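Local coordinates for cytokinesis protein 2 (Saccharomyces cerevisiae, PDB 4WPE) that mediates cytoskeletal rearrangements required for cytokinesis, forming rings that coincide with the septins and later the medial actin ring, here represented by its F-BAR domain, at residues A[35-40]-A[224-229]; A[28-33]-A[220-225]; A[109-114]-A[231-236]; A[45-50]-A[101-106]. All coordinates share one frame; numbering follows the deposited sequence.

Contact 1: A[35-40]-A[224-229]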
loop_
_atom_site.group_PDB
_atom_site.type_symbol
_atom_site.label_atom_id
_atom_site.label_comp_id
_atom_site.label_asym_id
_atom_site.label_seq_id
_atom_site.Cartn_x
_atom_site.Cartn_y
_atom_site.Cartn_z
ATOM N N ARG A 35 -0.839 22.723 -19.181
ATOM C CA ARG A 35 -0.968 21.325 -19.584
ATOM C C ARG A 35 -0.106 20.430 -18.708
ATOM O O ARG A 35 -0.424 19.264 -18.489
ATOM C CB ARG A 35 -0.579 21.139 -21.053
ATOM C CG ARG A 35 -1.454 21.894 -22.036
ATOM C CD ARG A 35 -0.746 22.075 -23.369
ATOM N NE ARG A 35 -1.589 22.756 -24.348
ATOM C CZ ARG A 35 -1.409 22.692 -25.663
ATOM N NH1 ARG A 35 -0.410 21.979 -26.166
ATOM N NH2 ARG A 35 -2.227 23.346 -26.477
ATOM N N SER A 36 0.990 20.990 -18.207
ATOM C CA SER A 36 1.919 20.255 -17.360
ATOM C C SER A 36 1.276 19.882 -16.025
ATOM O O SER A 36 1.730 18.960 -15.345
ATOM C CB SER A 36 3.187 21.079 -17.130
ATOM O OG SER A 36 4.004 20.498 -16.131
ATOM N N CYS A 37 0.220 20.599 -15.652
ATOM C CA CYS A 37 -0.518 20.290 -14.431
ATOM C C CYS A 37 -1.222 18.944 -14.547
ATOM O O CYS A 37 -1.392 18.237 -13.554
ATOM C CB CYS A 37 -1.539 21.388 -14.117
ATOM S SG CYS A 37 -0.836 22.950 -13.535
ATOM N N ASP A 38 -1.624 18.590 -15.765
ATOM C CA ASP A 38 -2.317 17.330 -16.013
ATOM C C ASP A 38 -1.466 16.127 -15.611
ATOM O O ASP A 38 -1.988 15.043 -15.359
ATOM C CB ASP A 38 -2.713 17.216 -17.487
ATOM C CG ASP A 38 -3.789 18.208 -17.881
ATOM O OD1 ASP A 38 -4.751 18.389 -17.104
ATOM O OD2 ASP A 38 -3.677 18.805 -18.970
ATOM N N SER A 39 -0.153 16.324 -15.561
ATOM C CA SER A 39 0.755 15.275 -15.127
ATOM C C SER A 39 0.491 14.924 -13.669
ATOM O O SER A 39 0.397 13.750 -13.307
ATOM C CB SER A 39 2.211 15.710 -15.311
ATOM O OG SER A 39 2.482 16.066 -16.657
HETATM N N MSE A 40 0.367 15.950 -12.834
HETATM C CA MSE A 40 0.145 15.747 -11.408
HETATM C C MSE A 40 -1.322 15.462 -11.093
HETATM O O MSE A 40 -1.623 14.653 -10.212
HETATM C CB MSE A 40 0.635 16.961 -10.613
HETATM C CG MSE A 40 2.139 16.964 -10.368
HETATM SE SE MSE A 40 2.742 15.331 -9.473
HETATM C CE MSE A 40 4.666 15.642 -9.492
ATOM N N ASN A 224 3.362 32.604 -11.209
ATOM C CA ASN A 224 3.681 32.615 -9.785
ATOM C C ASN A 224 2.606 31.905 -8.968
ATOM O O ASN A 224 2.909 31.180 -8.019
ATOM C CB ASN A 224 3.858 34.048 -9.280
ATOM C CG ASN A 224 4.459 34.103 -7.890
ATOM O OD1 ASN A 224 3.755 33.970 -6.888
ATOM N ND2 ASN A 224 5.770 34.297 -7.822
ATOM N N ALA A 225 1.350 32.113 -9.348
ATOM C CA ALA A 225 0.232 31.463 -8.677
ATOM C C ALA A 225 0.177 29.984 -9.036
ATOM O O ALA A 225 -0.349 29.176 -8.278
ATOM C CB ALA A 225 -1.078 32.144 -9.037
ATOM N N ARG A 226 0.722 29.636 -10.199
ATOM C CA ARG A 226 0.763 28.245 -10.634
ATOM C C ARG A 226 1.852 27.461 -9.900
ATOM O O ARG A 226 1.602 26.371 -9.382
ATOM C CB ARG A 226 0.986 28.164 -12.142
ATOM C CG ARG A 226 1.112 26.745 -12.666
ATOM C CD ARG A 226 1.596 26.730 -14.109
ATOM N NE ARG A 226 2.148 25.431 -14.467
ATOM C CZ ARG A 226 3.441 25.129 -14.417
ATOM N NH1 ARG A 226 4.323 26.044 -14.037
ATOM N NH2 ARG A 226 3.853 23.915 -14.755
ATOM N N ILE A 227 3.057 28.021 -9.861
ATOM C CA ILE A 227 4.168 27.396 -9.150
ATOM C C ILE A 227 3.845 27.208 -7.670
ATOM O O ILE A 227 3.961 26.108 -7.139
ATOM C CB ILE A 227 5.463 28.221 -9.269
ATOM C CG1 ILE A 227 5.847 28.428 -10.737
ATOM C CG2 ILE A 227 6.595 27.539 -8.518
ATOM C CD1 ILE A 227 6.114 27.146 -11.483
ATOM N N SER A 228 3.433 28.289 -7.016
ATOM C CA SER A 228 3.182 28.280 -5.578
ATOM C C SER A 228 2.074 27.311 -5.181
ATOM O O SER A 228 2.181 26.617 -4.168
ATOM C CB SER A 228 2.833 29.691 -5.097
ATOM O OG SER A 228 3.953 30.552 -5.198
ATOM N N PHE A 229 1.010 27.272 -5.977
ATOM C CA PHE A 229 -0.114 26.380 -5.709
ATOM C C PHE A 229 0.331 24.919 -5.777
ATOM O O PHE A 229 0.028 24.131 -4.883
ATOM C CB PHE A 229 -1.256 26.643 -6.695
ATOM C CG PHE A 229 -2.487 25.817 -6.442
ATOM C CD1 PHE A 229 -3.493 26.284 -5.612
ATOM C CD2 PHE A 229 -2.645 24.577 -7.044
ATOM C CE1 PHE A 229 -4.629 25.526 -5.381
ATOM C CE2 PHE A 229 -3.775 23.815 -6.817
ATOM C CZ PHE A 229 -4.769 24.291 -5.985
#
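In the helical bundle of the F-BAR domain, Arg226 on helix 170-259 reaches Ser36 and Cys37 in segment 35-40, close to the second subunit. The backbones stay well apart, the nearest CA atoms, those of Cys37 and Arg226, being 8.9 Å from each other, so the arginine has to span the distance. It does so with CG anti to the backbone N (chi1 177°) and a chain extended from CG to NE. Ser36 OG lies at the edge of the guanidinium, near its plane, 3.7 Å from Arg226 NH2. Cys37 SG approaches obliquely and stands 4.0 Å from Arg226 NE. Both are van der Waals approaches; the strong polar partner is Asp74 of the second subunit, whose OD2 forms a salt bridge with Arg226 NH2 and a hydrogen bond with Ser36 OG. On the arginine's own chain, Glu223 takes NH1 in a salt bridge. All three touching residues are buried, so the arginine's charge is probably held inside the bundle. Two carboxylates, one from each subunit, probably balance it, which makes the arginine part of the dimer interface as well as of the contact between helices.

Contact 2: A[28-33]-A[220-225]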
loop_
_atom_site.group_PDB
_atom_site.type_symbol
_atom_site.label_atom_id
_atom_site.label_comp_id
_atom_site.label_asym_id
_atom_site.label_seq_id
_atom_site.Cartn_x
_atom_site.Cartn_y
_atom_site.Cartn_z
ATOM N N GLY A 28 3.666 31.041 -24.620
ATOM C CA GLY A 28 3.975 29.638 -24.819
ATOM C C GLY A 28 4.324 28.960 -23.509
ATOM O O GLY A 28 3.900 27.831 -23.252
ATOM N N HIS A 29 5.087 29.660 -22.675
ATOM C CA HIS A 29 5.542 29.112 -21.403
ATOM C C HIS A 29 4.395 28.877 -20.418
ATOM O O HIS A 29 4.313 27.819 -19.790
ATOM C CB HIS A 29 6.584 30.032 -20.766
ATOM C CG HIS A 29 7.141 29.517 -19.482
ATOM N ND1 HIS A 29 7.634 28.223 -19.346
ATOM C CD2 HIS A 29 7.290 30.088 -18.268
ATOM C CE1 HIS A 29 8.052 28.043 -18.118
ATOM N NE2 HIS A 29 7.858 29.164 -17.432
ATOM N N ILE A 30 3.519 29.869 -20.280
ATOM C CA ILE A 30 2.382 29.764 -19.373
ATOM C C ILE A 30 1.432 28.659 -19.835
ATOM O O ILE A 30 0.917 27.888 -19.023
ATOM C CB ILE A 30 1.624 31.112 -19.258
ATOM C CG1 ILE A 30 2.230 31.975 -18.148
ATOM C CG2 ILE A 30 0.147 30.896 -18.963
ATOM C CD1 ILE A 30 3.568 32.594 -18.490
ATOM N N SER A 31 1.230 28.572 -21.146
ATOM C CA SER A 31 0.333 27.581 -21.732
ATOM C C SER A 31 0.831 26.154 -21.520
ATOM O O SER A 31 0.049 25.255 -21.213
ATOM C CB SER A 31 0.153 27.850 -23.227
ATOM O OG SER A 31 -0.314 26.696 -23.901
ATOM N N GLN A 32 2.132 25.947 -21.686
ATOM C CA GLN A 32 2.695 24.613 -21.533
ATOM C C GLN A 32 2.711 24.219 -20.061
ATOM O O GLN A 32 2.688 23.034 -19.724
ATOM C CB GLN A 32 4.105 24.539 -22.127
ATOM C CG GLN A 32 5.227 24.871 -21.152
ATOM C CD GLN A 32 6.567 24.302 -21.588
ATOM O OE1 GLN A 32 6.686 23.722 -22.670
ATOM N NE2 GLN A 32 7.580 24.455 -20.742
ATOM N N GLY A 33 2.741 25.221 -19.188
ATOM C CA GLY A 33 2.743 24.988 -17.757
ATOM C C GLY A 33 1.374 24.558 -17.277
ATOM O O GLY A 33 1.239 23.856 -16.273
ATOM N N GLN A 220 3.016 37.070 -15.221
ATOM C CA GLN A 220 3.957 36.745 -14.157
ATOM C C GLN A 220 3.220 36.387 -12.868
ATOM O O GLN A 220 3.720 35.622 -12.048
ATOM C CB GLN A 220 4.914 37.916 -13.926
ATOM C CG GLN A 220 5.953 37.669 -12.854
ATOM C CD GLN A 220 6.915 38.827 -12.705
ATOM O OE1 GLN A 220 7.342 39.422 -13.693
ATOM N NE2 GLN A 220 7.254 39.159 -11.463
ATOM N N GLU A 221 2.023 36.937 -12.702
ATOM C CA GLU A 221 1.187 36.602 -11.557
ATOM C C GLU A 221 0.557 35.228 -11.750
ATOM O O GLU A 221 0.383 34.477 -10.790
ATOM C CB GLU A 221 0.103 37.662 -11.351
ATOM C CG GLU A 221 -0.924 37.309 -10.287
ATOM C CD GLU A 221 -1.990 38.376 -10.130
ATOM O OE1 GLU A 221 -1.665 39.475 -9.631
ATOM O OE2 GLU A 221 -3.150 38.116 -10.510
HETATM N N MSE A 222 0.218 34.905 -12.995
HETATM C CA MSE A 222 -0.348 33.601 -13.325
HETATM C C MSE A 222 0.626 32.474 -13.008
HETATM O O MSE A 222 0.290 31.526 -12.295
HETATM C CB MSE A 222 -0.731 33.532 -14.803
HETATM C CG MSE A 222 -1.939 34.355 -15.188
HETATM SE SE MSE A 222 -2.712 33.678 -16.838
HETATM C CE MSE A 222 -3.231 31.909 -16.206
ATOM N N GLU A 223 1.832 32.583 -13.554
ATOM C CA GLU A 223 2.854 31.570 -13.348
ATOM C C GLU A 223 3.220 31.461 -11.874
ATOM O O GLU A 223 3.361 30.359 -11.347
ATOM C CB GLU A 223 4.098 31.882 -14.186
ATOM C CG GLU A 223 5.216 30.853 -14.059
ATOM C CD GLU A 223 4.910 29.534 -14.761
ATOM O OE1 GLU A 223 3.848 29.420 -15.411
ATOM O OE2 GLU A 223 5.742 28.605 -14.660
ATOM N N ASN A 224 3.362 32.604 -11.209
ATOM C CA ASN A 224 3.681 32.615 -9.785
ATOM C C ASN A 224 2.606 31.905 -8.968
ATOM O O ASN A 224 2.909 31.180 -8.019
ATOM C CB ASN A 224 3.858 34.048 -9.280
ATOM C CG ASN A 224 4.459 34.103 -7.890
ATOM O OD1 ASN A 224 3.755 33.970 -6.888
ATOM N ND2 ASN A 224 5.770 34.297 -7.822
ATOM N N ALA A 225 1.350 32.113 -9.348
ATOM C CA ALA A 225 0.232 31.463 -8.677
ATOM C C ALA A 225 0.177 29.984 -9.036
ATOM O O ALA A 225 -0.349 29.176 -8.278
ATOM C CB ALA A 225 -1.078 32.144 -9.037
HETATM O O HOH W 1 4.974 27.351 -17.144
#
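His29 meets Glu223 first along helix 21-35; the two side chains cross at about a right angle, with ring and carboxylate planes 42° apart. The imidazole NE2 is 3.5 Å from Glu223 OE2, an oblique approach. A water lies 2.8 Å from the backbone His29 O, over the centre of the His29 ring and near the carboxylate. It can donate to His29 O and at most weakly to Glu223 OE2, more acceptors being in reach than it has protons. An alanine in place of His29 would probably leave Glu223 OE2 without its imidazole neighbour and the water without the ring beneath it, and would remove the stack on Phe271 of the second subunit. One residue on, Ile30 slides past Glu223 in the opposite direction, its CG1 4.1 Å from Glu223 OE1, while its CG2 branch faces Met222 CE at 4.5 Å. Glu223 gets there by leaving its helix with CG anti to the backbone N and then bending at chi2 (73°); its salt bridge is to Arg226. The two short helical segments run roughly parallel, 28° apart with axes 10.4 Å from each other at closest. Tyr11 of helix 11-14 touches His29, Ile30 and Glu223, and helix 76-162 packs against Ile30 through Tyr122 and against Met222 through Arg121 and Leu125.

Contact 3: A[109-114]-A[231-236]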
loop_
_atom_site.group_PDB
_atom_site.type_symbol
_atom_site.label_atom_id
_atom_site.label_comp_id
_atom_site.label_asym_id
_atom_site.label_seq_id
_atom_site.Cartn_x
_atom_site.Cartn_y
_atom_site.Cartn_z
ATOM N N THR A 109 -8.950 17.188 -6.513
ATOM C CA THR A 109 -10.077 18.003 -6.937
ATOM C C THR A 109 -9.705 19.482 -6.992
ATOM O O THR A 109 -10.022 20.171 -7.962
ATOM C CB THR A 109 -11.287 17.805 -6.001
ATOM O OG1 THR A 109 -11.854 16.508 -6.227
ATOM C CG2 THR A 109 -12.349 18.866 -6.246
ATOM N N ASP A 110 -9.016 19.961 -5.962
ATOM C CA ASP A 110 -8.649 21.369 -5.881
ATOM C C ASP A 110 -7.569 21.741 -6.895
ATOM O O ASP A 110 -7.458 22.904 -7.290
ATOM C CB ASP A 110 -8.187 21.724 -4.465
ATOM C CG ASP A 110 -9.345 21.827 -3.485
ATOM O OD1 ASP A 110 -9.164 21.474 -2.299
ATOM O OD2 ASP A 110 -10.439 22.265 -3.901
ATOM N N THR A 111 -6.779 20.759 -7.319
ATOM C CA THR A 111 -5.744 21.004 -8.321
ATOM C C THR A 111 -6.339 21.012 -9.727
ATOM O O THR A 111 -5.994 21.859 -10.553
ATOM C CB THR A 111 -4.621 19.954 -8.252
ATOM O OG1 THR A 111 -3.975 20.032 -6.974
ATOM C CG2 THR A 111 -3.592 20.192 -9.342
ATOM N N LYS A 112 -7.236 20.068 -9.993
ATOM C CA LYS A 112 -7.923 20.019 -11.278
ATOM C C LYS A 112 -8.760 21.280 -11.482
ATOM O O LYS A 112 -8.734 21.886 -12.554
ATOM C CB LYS A 112 -8.808 18.774 -11.373
ATOM C CG LYS A 112 -9.996 18.938 -12.305
ATOM C CD LYS A 112 -10.529 17.606 -12.807
ATOM C CE LYS A 112 -11.878 17.792 -13.490
ATOM N NZ LYS A 112 -12.243 16.635 -14.352
ATOM N N ALA A 113 -9.489 21.675 -10.442
ATOM C CA ALA A 113 -10.338 22.859 -10.499
ATOM C C ALA A 113 -9.518 24.122 -10.724
ATOM O O ALA A 113 -9.901 24.991 -11.509
ATOM C CB ALA A 113 -11.156 22.985 -9.229
ATOM N N PHE A 114 -8.389 24.218 -10.030
ATOM C CA PHE A 114 -7.521 25.381 -10.150
ATOM C C PHE A 114 -6.888 25.448 -11.535
ATOM O O PHE A 114 -6.725 26.528 -12.098
ATOM C CB PHE A 114 -6.438 25.350 -9.073
ATOM C CG PHE A 114 -5.516 26.529 -9.111
ATOM C CD1 PHE A 114 -5.944 27.776 -8.689
ATOM C CD2 PHE A 114 -4.215 26.389 -9.567
ATOM C CE1 PHE A 114 -5.093 28.869 -8.723
ATOM C CE2 PHE A 114 -3.358 27.474 -9.604
ATOM C CZ PHE A 114 -3.798 28.716 -9.181
ATOM N N GLN A 231 3.367 23.933 -5.528
ATOM C CA GLN A 231 4.373 23.789 -4.482
ATOM C C GLN A 231 3.724 23.435 -3.143
ATOM O O GLN A 231 4.199 22.550 -2.438
ATOM C CB GLN A 231 5.194 25.074 -4.360
ATOM C CG GLN A 231 6.487 24.927 -3.580
ATOM C CD GLN A 231 7.360 26.163 -3.682
ATOM O OE1 GLN A 231 7.060 27.085 -4.439
ATOM N NE2 GLN A 231 8.448 26.186 -2.920
ATOM N N SER A 232 2.633 24.117 -2.803
ATOM C CA SER A 232 1.941 23.863 -1.539
ATOM C C SER A 232 1.179 22.544 -1.577
ATOM O O SER A 232 1.106 21.833 -0.574
ATOM C CB SER A 232 0.975 25.002 -1.205
ATOM O OG SER A 232 -0.182 24.946 -2.023
ATOM N N LYS A 233 0.609 22.225 -2.735
ATOM C CA LYS A 233 -0.155 20.993 -2.895
ATOM C C LYS A 233 0.737 19.757 -2.789
ATOM O O LYS A 233 0.278 18.685 -2.406
ATOM C CB LYS A 233 -0.896 20.989 -4.233
ATOM C CG LYS A 233 -2.186 21.781 -4.218
ATOM C CD LYS A 233 -2.918 21.605 -2.899
ATOM C CE LYS A 233 -4.175 22.451 -2.853
ATOM N NZ LYS A 233 -4.850 22.364 -1.529
ATOM N N LEU A 234 2.013 19.911 -3.122
ATOM C CA LEU A 234 2.941 18.791 -3.063
ATOM C C LEU A 234 3.450 18.538 -1.645
ATOM O O LEU A 234 3.871 17.424 -1.329
ATOM C CB LEU A 234 4.116 19.018 -4.016
ATOM C CG LEU A 234 3.802 18.703 -5.484
ATOM C CD1 LEU A 234 4.995 18.995 -6.385
ATOM C CD2 LEU A 234 3.361 17.254 -5.631
ATOM N N GLN A 235 3.419 19.556 -0.788
ATOM C CA GLN A 235 3.773 19.327 0.610
ATOM C C GLN A 235 2.578 18.674 1.288
ATOM O O GLN A 235 2.726 17.684 2.000
ATOM C CB GLN A 235 4.173 20.627 1.322
ATOM C CG GLN A 235 5.449 20.545 2.199
ATOM C CD GLN A 235 5.356 19.622 3.424
ATOM O OE1 GLN A 235 4.441 18.821 3.559
ATOM N NE2 GLN A 235 6.326 19.747 4.324
ATOM N N GLN A 236 1.389 19.216 1.040
ATOM C CA GLN A 236 0.155 18.620 1.549
ATOM C C GLN A 236 0.093 17.141 1.191
ATOM O O GLN A 236 -0.405 16.319 1.959
ATOM C CB GLN A 236 -1.067 19.346 0.996
ATOM C CG GLN A 236 -1.266 20.723 1.579
ATOM C CD GLN A 236 -2.336 21.500 0.848
ATOM O OE1 GLN A 236 -3.361 20.944 0.451
ATOM N NE2 GLN A 236 -2.104 22.792 0.664
#
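Within 231-236 it is Lys233 that touches segment 109-114, and it does so along its aliphatic chain. Its CG, anti to the carbonyl carbon (chi1 -81°), lies 3.7 Å from Thr111 OG1, and the two side chains slide past each other in opposite directions. This is a carbon-to-oxygen packing contact: Thr111 OG1 is hydrogen-bonded to Ile107 O one turn back on its own helix. A bend at chi2 (-38°) then carries the rest of the lysine across to Asp110, where CE comes within 4.4 Å of Asp110 CB. The ammonium passes near the carboxylate without pairing with it, since Lys233 NZ and Asp110 OD1 are 4.5 Å apart, beyond a salt bridge, although opposite charges at this range probably still attract. Further along, Gln236 turns back to accept a hydrogen bond from the lysine, with Lys233 NZ 2.9 Å from Gln236 OE1 and the C=O...donor angle at 116°. A second, weak bond runs from the ammonium to Gln106 O on helix 76-162. A leucine in place of Lys233 would probably keep some of the packing on Thr111 but leave Gln236 OE1 without its donor and take this positive charge away from Asp110. Thr111 is buried and also touches Ile41 and Phe44 of helix 37-71, whereas Lys233 is partly exposed. The arrangement, an aliphatic stem lying over a neighbouring helix with its charged end among polar groups, belongs to the long-helix bundle of the F-BAR fold.

Contact 4: A[45-50]-A[101-106]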
loop_
_atom_site.group_PDB
_atom_site.type_symbol
_atom_site.label_atom_id
_atom_site.label_comp_id
_atom_site.label_asym_id
_atom_site.label_seq_id
_atom_site.Cartn_x
_atom_site.Cartn_y
_atom_site.Cartn_z
ATOM N N LYS A 45 -4.972 11.514 -8.847
ATOM C CA LYS A 45 -6.180 10.715 -8.989
ATOM C C LYS A 45 -5.876 9.226 -8.872
ATOM O O LYS A 45 -6.473 8.528 -8.055
ATOM C CB LYS A 45 -6.858 11.008 -10.328
ATOM C CG LYS A 45 -8.142 10.233 -10.549
ATOM C CD LYS A 45 -8.808 10.624 -11.858
ATOM C CE LYS A 45 -10.162 9.950 -11.997
ATOM N NZ LYS A 45 -10.576 9.832 -13.421
ATOM N N GLN A 46 -4.941 8.749 -9.690
ATOM C CA GLN A 46 -4.589 7.332 -9.711
ATOM C C GLN A 46 -4.012 6.872 -8.378
ATOM O O GLN A 46 -4.322 5.782 -7.902
ATOM C CB GLN A 46 -3.598 7.041 -10.837
ATOM C CG GLN A 46 -4.155 7.295 -12.223
ATOM C CD GLN A 46 -3.486 6.433 -13.278
ATOM O OE1 GLN A 46 -2.758 6.933 -14.139
ATOM N NE2 GLN A 46 -3.735 5.127 -13.218
ATOM N N ARG A 47 -3.167 7.710 -7.790
ATOM C CA ARG A 47 -2.614 7.452 -6.467
ATOM C C ARG A 47 -3.721 7.362 -5.412
ATOM O O ARG A 47 -3.665 6.523 -4.514
ATOM C CB ARG A 47 -1.612 8.547 -6.098
ATOM C CG ARG A 47 -1.114 8.501 -4.673
ATOM C CD ARG A 47 -0.035 7.461 -4.489
ATOM N NE ARG A 47 0.999 7.939 -3.578
ATOM C CZ ARG A 47 0.914 7.878 -2.254
ATOM N NH1 ARG A 47 -0.164 7.360 -1.684
ATOM N NH2 ARG A 47 1.904 8.338 -1.500
ATOM N N SER A 48 -4.724 8.227 -5.529
ATOM C CA SER A 48 -5.869 8.199 -4.623
ATOM C C SER A 48 -6.637 6.892 -4.762
ATOM O O SER A 48 -7.006 6.265 -3.766
ATOM C CB SER A 48 -6.804 9.379 -4.895
ATOM O OG SER A 48 -7.820 9.011 -5.816
ATOM N N GLU A 49 -6.871 6.488 -6.007
ATOM C CA GLU A 49 -7.620 5.273 -6.295
ATOM C C GLU A 49 -6.858 4.044 -5.816
ATOM O O GLU A 49 -7.457 3.029 -5.459
ATOM C CB GLU A 49 -7.917 5.171 -7.795
ATOM N N LEU A 50 -5.532 4.150 -5.800
ATOM C CA LEU A 50 -4.671 3.053 -5.370
ATOM C C LEU A 50 -4.765 2.808 -3.867
ATOM O O LEU A 50 -4.844 1.662 -3.416
ATOM C CB LEU A 50 -3.219 3.338 -5.760
ATOM C CG LEU A 50 -2.159 2.342 -5.280
ATOM C CD1 LEU A 50 -2.423 0.962 -5.855
ATOM C CD2 LEU A 50 -0.760 2.821 -5.650
ATOM N N GLU A 101 -8.800 9.522 0.830
ATOM C CA GLU A 101 -9.838 10.541 0.738
ATOM C C GLU A 101 -9.246 11.950 0.656
ATOM O O GLU A 101 -9.744 12.789 -0.091
ATOM C CB GLU A 101 -10.800 10.429 1.926
ATOM C CG GLU A 101 -11.385 9.030 2.097
ATOM C CD GLU A 101 -12.265 8.897 3.329
ATOM O OE1 GLU A 101 -12.169 9.759 4.229
ATOM O OE2 GLU A 101 -13.043 7.920 3.402
ATOM N N ILE A 102 -8.185 12.209 1.415
ATOM C CA ILE A 102 -7.507 13.502 1.345
ATOM C C ILE A 102 -6.974 13.735 -0.065
ATOM O O ILE A 102 -7.037 14.843 -0.599
ATOM C CB ILE A 102 -6.339 13.598 2.346
ATOM C CG1 ILE A 102 -6.856 13.563 3.782
ATOM C CG2 ILE A 102 -5.535 14.873 2.120
ATOM C CD1 ILE A 102 -5.751 13.550 4.818
ATOM N N LEU A 103 -6.460 12.672 -0.670
ATOM C CA LEU A 103 -5.882 12.767 -2.001
ATOM C C LEU A 103 -6.940 13.101 -3.050
ATOM O O LEU A 103 -6.721 13.956 -3.900
ATOM C CB LEU A 103 -5.156 11.470 -2.368
ATOM C CG LEU A 103 -3.798 11.264 -1.686
ATOM C CD1 LEU A 103 -3.357 9.811 -1.761
ATOM C CD2 LEU A 103 -2.739 12.169 -2.290
ATOM N N PHE A 104 -8.094 12.450 -2.984
ATOM C CA PHE A 104 -9.085 12.618 -4.041
ATOM C C PHE A 104 -9.747 13.995 -4.043
ATOM O O PHE A 104 -10.019 14.551 -5.108
ATOM C CB PHE A 104 -10.166 11.541 -3.947
ATOM C CG PHE A 104 -11.177 11.610 -5.056
ATOM C CD1 PHE A 104 -10.894 11.072 -6.301
ATOM C CD2 PHE A 104 -12.403 12.225 -4.859
ATOM C CE1 PHE A 104 -11.818 11.139 -7.329
ATOM C CE2 PHE A 104 -13.331 12.296 -5.881
ATOM C CZ PHE A 104 -13.038 11.752 -7.118
ATOM N N ARG A 105 -10.006 14.548 -2.864
ATOM C CA ARG A 105 -10.840 15.745 -2.780
ATOM C C ARG A 105 -10.080 17.020 -2.429
ATOM O O ARG A 105 -10.338 18.072 -3.010
ATOM C CB ARG A 105 -11.962 15.523 -1.765
ATOM C CG ARG A 105 -12.235 14.061 -1.473
ATOM C CD ARG A 105 -13.666 13.829 -1.027
ATOM N NE ARG A 105 -13.909 12.421 -0.735
ATOM C CZ ARG A 105 -14.138 11.942 0.483
ATOM N NH1 ARG A 105 -14.167 12.761 1.525
ATOM N NH2 ARG A 105 -14.346 10.643 0.659
ATOM N N GLN A 106 -9.149 16.946 -1.487
ATOM C CA GLN A 106 -8.449 18.158 -1.075
ATOM C C GLN A 106 -7.303 18.546 -2.003
ATOM O O GLN A 106 -6.999 19.731 -2.150
ATOM C CB GLN A 106 -7.921 18.016 0.349
ATOM C CG GLN A 106 -8.962 17.577 1.351
ATOM C CD GLN A 106 -8.368 17.374 2.723
ATOM O OE1 GLN A 106 -7.305 17.912 3.035
ATOM N NE2 GLN A 106 -9.043 16.589 3.550
#
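This is a close packing of antiparallel helices in the F-BAR bundle, where helix 37-71 meets helix 76-162, the next long helix of the chain. The segment axes come within 8.3 Å of each other, with 147° between their N-to-C directions, and the small Ser48 probably allows it, its CA coming within 5.3 Å of Leu103 CA. The pair meets at the base of its side chains, Ser48 CB lying 3.7 Å from Leu103 CB. Beyond that point the leucine continues toward Arg47, and the two side chains cross obliquely. Leu103 CD1 touches both Arg47 CG, at 3.9 Å, and Arg47 NH1, at 4.0 Å. Bends at chi2 and chi3 carry the guanidinium to its polar partners while NH1 stays beside the methyl: Glu51 and Gln99 take NH1, and Glu89 of the second subunit takes NE. The arginine thereby joins the apolar packing of one subunit to the dimer interface, while Leu103 is covered in turn by Phe237 of helix 170-259. Phe104 lies on the more exposed flank of the contact. Its ring receives Ser48 OG at the edge, near the ring plane, and packs against Tyr108 of its own helix. The serine hydroxyl is not left to the aromatic edge alone, because it is turned to its own backbone: Ser48 OG donates to Lys45 O at 2.7 Å, in the carbonyl plane and on a lone pair, with a C=O...donor angle of 135°, and the same oxygen also accepts from Glu49 N.

From the N terminus, helix 21-35 supplies the first segment of contact 2 and segment 35-40 that of contact 1; both wait almost two hundred residues for helix 170-259 to return, and they end on overlapping parts of it. Further along helix 37-71, contact 4 closes early, on helix 76-162, and lies wholly within the span of contacts 1 and 2. Contact 3 begins later on helix 76-162 and closes past the other two, so it crosses both and follows contact 4 in series. Contacts 1 and 2 meet at Arg226 and Gly33, and Phe229 joins contact 1 to contact 3. Together they tie four helices into one bundle beside the second subunit.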